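Local atomic coordinates of ubiquitin-conjugating enzyme E2-21 kDa (PDB entry 5NL8), a protein that probably catalyses the covalent attachment of ubiquitin to other proteins as a peroxisomal E2 enzyme needed for peroxisome biogenesis. Residues P149-P154 against N161-D166. Sequence-based numbering, arbitrary orientation.
Sequences PEPLSP and NLLKCD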
ATOM      1  N   PRO A 149       2.541  -3.911 -12.490  1.00 38.97           N
ATOM      2  CA  PRO A 149       2.261  -2.530 -12.895  1.00 48.83           C
ATOM      3  C   PRO A 149       1.623  -2.471 -14.277  1.00 53.82           C
ATOM      4  O   PRO A 149       1.847  -3.367 -15.090  1.00 59.13           O
ATOM      5  CB  PRO A 149       3.646  -1.872 -12.908  1.00 41.33           C
ATOM      6  CG  PRO A 149       4.545  -2.813 -12.153  1.00 51.47           C
ATOM      7  CD  PRO A 149       3.986  -4.173 -12.389  1.00 44.81           C
ATOM      8  N   GLU A 150       0.831  -1.436 -14.532  1.00 53.61           N
ATOM      9  CA  GLU A 150       0.313  -1.201 -15.873  1.00 71.70           C
ATOM     10  C   GLU A 150       0.831   0.124 -16.422  1.00 73.17           C
ATOM     11  O   GLU A 150       0.416   1.196 -15.976  1.00 54.89           O
ATOM     12  CB  GLU A 150      -1.219  -1.223 -15.887  1.00 67.51           C
ATOM     13  CG  GLU A 150      -1.882  -0.522 -14.718  1.00 67.77           C
ATOM     14  CD  GLU A 150      -2.592  -1.491 -13.798  1.00 83.81           C
ATOM     15  OE1 GLU A 150      -3.791  -1.280 -13.515  1.00 78.46           O
ATOM     16  OE2 GLU A 150      -1.949  -2.466 -13.356  1.00 99.63           O
ATOM     17  N   PRO A 151       1.749   0.052 -17.397  1.00 80.60           N
ATOM     18  CA  PRO A 151       2.334   1.242 -18.029  1.00 79.66           C
ATOM     19  C   PRO A 151       1.317   2.053 -18.836  1.00 67.28           C
ATOM     20  O   PRO A 151       1.685   3.060 -19.435  1.00 74.84           O
ATOM     21  CB  PRO A 151       3.417   0.658 -18.944  1.00 85.70           C
ATOM     22  CG  PRO A 151       2.989  -0.750 -19.193  1.00 83.34           C
ATOM     23  CD  PRO A 151       2.327  -1.195 -17.927  1.00 78.53           C
ATOM     24  N   LEU A 152       0.060   1.618 -18.844  1.00 70.44           N
ATOM     25  CA  LEU A 152      -1.008   2.357 -19.507  1.00 81.36           C
ATOM     26  C   LEU A 152      -1.354   3.646 -18.762  1.00 77.07           C
ATOM     27  O   LEU A 152      -1.603   4.680 -19.383  1.00 86.25           O
ATOM     28  CB  LEU A 152      -2.261   1.485 -19.642  1.00 88.48           C
ATOM     29  CG  LEU A 152      -2.286   0.445 -20.766  1.00 91.04           C
ATOM     30  CD1 LEU A 152      -3.718   0.054 -21.107  1.00 89.41           C
ATOM     31  CD2 LEU A 152      -1.560   0.957 -22.003  1.00 83.42           C
ATOM     32  N   SER A 153      -1.369   3.586 -17.433  1.00 60.33           N
ATOM     33  CA  SER A 153      -1.745   4.742 -16.618  1.00 60.88           C
ATOM     34  C   SER A 153      -0.657   5.146 -15.618  1.00 48.79           C
ATOM     35  O   SER A 153      -0.789   4.904 -14.417  1.00 40.75           O
ATOM     36  CB  SER A 153      -3.053   4.451 -15.878  1.00 64.30           C
ATOM     37  OG  SER A 153      -3.101   3.105 -15.434  1.00 67.39           O
ATOM     38  N   PRO A 154       0.416   5.787 -16.111  1.00 54.42           N
ATOM     39  CA  PRO A 154       1.589   6.115 -15.294  1.00 50.96           C
ATOM     40  C   PRO A 154       1.477   7.425 -14.510  1.00 52.51           C
ATOM     41  O   PRO A 154       0.942   8.414 -15.014  1.00 52.25           O
ATOM     42  CB  PRO A 154       2.700   6.223 -16.335  1.00 54.59           C
ATOM     43  CG  PRO A 154       2.001   6.765 -17.539  1.00 52.89           C
ATOM     44  CD  PRO A 154       0.602   6.190 -17.518  1.00 56.59           C
ATOM     45  N   ASN A 161       8.700   3.950 -18.011  1.00 38.15           N
ATOM     46  CA  ASN A 161       9.533   3.801 -19.202  1.00 39.49           C
ATOM     47  C   ASN A 161      10.597   2.725 -19.036  1.00 46.22           C
ATOM     48  O   ASN A 161      10.918   2.011 -19.988  1.00 43.41           O
ATOM     49  CB  ASN A 161      10.194   5.129 -19.566  1.00 38.36           C
ATOM     50  CG  ASN A 161       9.211   6.129 -20.137  1.00 46.33           C
ATOM     51  OD1 ASN A 161       8.112   5.766 -20.555  1.00 56.61           O
ATOM     52  ND2 ASN A 161       9.603   7.398 -20.159  1.00 51.70           N
ATOM     53  N   LEU A 162      11.151   2.617 -17.832  1.00 45.78           N
ATOM     54  CA  LEU A 162      12.093   1.547 -17.532  1.00 50.32           C
ATOM     55  C   LEU A 162      11.422   0.211 -17.802  1.00 54.43           C
ATOM     56  O   LEU A 162      12.014  -0.686 -18.403  1.00 48.61           O
ATOM     57  CB  LEU A 162      12.573   1.619 -16.080  1.00 42.36           C
ATOM     58  CG  LEU A 162      13.779   2.517 -15.794  1.00 34.43           C
ATOM     59  CD1 LEU A 162      14.034   2.579 -14.304  1.00 40.02           C
ATOM     60  CD2 LEU A 162      15.015   2.026 -16.533  1.00 36.65           C
ATOM     61  N   LEU A 163      10.169   0.101 -17.374  1.00 56.66           N
ATOM     62  CA  LEU A 163       9.403  -1.118 -17.583  1.00 49.21           C
ATOM     63  C   LEU A 163       9.069  -1.315 -19.064  1.00 47.47           C
ATOM     64  O   LEU A 163       9.099  -2.435 -19.572  1.00 53.06           O
ATOM     65  CB  LEU A 163       8.125  -1.086 -16.744  1.00 53.11           C
ATOM     66  CG  LEU A 163       7.387  -2.413 -16.572  1.00 68.96           C
ATOM     67  CD1 LEU A 163       8.128  -3.300 -15.584  1.00 73.95           C
ATOM     68  CD2 LEU A 163       5.959  -2.173 -16.115  1.00 62.01           C
ATOM     69  N   LYS A 164       8.767  -0.222 -19.756  1.00 49.45           N
ATOM     70  CA  LYS A 164       8.404  -0.285 -21.171  1.00 55.32           C
ATOM     71  C   LYS A 164       9.596  -0.655 -22.053  1.00 56.09           C
ATOM     72  O   LYS A 164       9.424  -1.206 -23.141  1.00 54.57           O
ATOM     73  CB  LYS A 164       7.805   1.050 -21.625  1.00 51.52           C
ATOM     74  CG  LYS A 164       6.281   1.085 -21.594  1.00 67.54           C
ATOM     75  CD  LYS A 164       5.750   2.509 -21.656  1.00 75.06           C
ATOM     76  CE  LYS A 164       6.315   3.268 -22.842  1.00 82.63           C
ATOM     77  NZ  LYS A 164       5.993   4.721 -22.768  1.00 79.54           N
ATOM     78  N   CYS A 165      10.801  -0.349 -21.580  1.00 53.23           N
ATOM     79  CA  CYS A 165      12.025  -0.721 -22.287  1.00 53.68           C
ATOM     80  C   CYS A 165      12.550  -2.057 -21.788  1.00 60.14           C
ATOM     81  O   CYS A 165      13.624  -2.499 -22.195  1.00 62.20           O
ATOM     82  CB  CYS A 165      13.105   0.348 -22.114  1.00 57.09           C
ATOM     83  SG  CYS A 165      12.666   1.976 -22.737  1.00 63.03           S
ATOM     84  N   ASP A 166      11.787  -2.678 -20.894  1.00 66.09           N
ATOM     85  CA  ASP A 166      12.153  -3.949 -20.273  1.00 65.27           C
ATOM     86  C   ASP A 166      13.572  -3.927 -19.698  1.00 65.15           C
ATOM     87  O   ASP A 166      14.340  -4.872 -19.876  1.00 62.84           O
ATOM     88  CB  ASP A 166      12.005  -5.093 -21.280  1.00 81.57           C
ATOM     89  CG  ASP A 166      11.682  -6.417 -20.612  1.00 94.57           C
ATOM     90  OD1 ASP A 166      10.527  -6.592 -20.165  1.00 94.75           O
ATOM     91  OD2 ASP A 166      12.579  -7.283 -20.539  1.00 98.35           O
TER
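Leu163 meets two prolines through a single methyl, and this apolar touch carries much of the contact. Its CD2 lies 4.0 Å from Pro149 CB and 4.2 Å from Pro151 CD, so one branch bridges two rings of the loop. The bond from the Leu163 backbone to CB points at the loop, and with CG anti to the backbone N (chi1 -165°) the CD2 methyl comes to rest on both prolines. Leu163 and Pro151 cross at about a right angle, meeting through CD2 on CD.

A second apolar patch involves the aliphatic part of Lys164. Pro151 CB approaches Lys164 CG at 3.9 Å and Lys164 CD at 4.0 Å, so the CB corner of the ring rests on two successive methylenes of the lysine.

No hydrogen bond joins the two segments. Bent at its third torsion, the lysine chain turns back to its own helix, where Lys164 NZ donates to Asn161 OD1 at 3.2 Å, with a C=O...N angle of 156° and the donor tilted out of the carbonyl plane. The helix then ends in a Schellman motif: Asp166 adopts positive phi, and its N bonds to Leu163 O at 3.0 Å.

On the loop side, Asn112 ND2 donates to the carbonyl oxygens of Glu150 and Ser153, while Pro149 also touches Tyr171 of helix 168-181. With 175 Å² buried, both sides summed, this is a modest surface contact between the loop following helix 135-147 and the end of helix 157-164, in the UBC fold of E2 enzymes, with the Pro149 side chain about 10 Å from that of Cys121, the predicted thioester-forming cysteine.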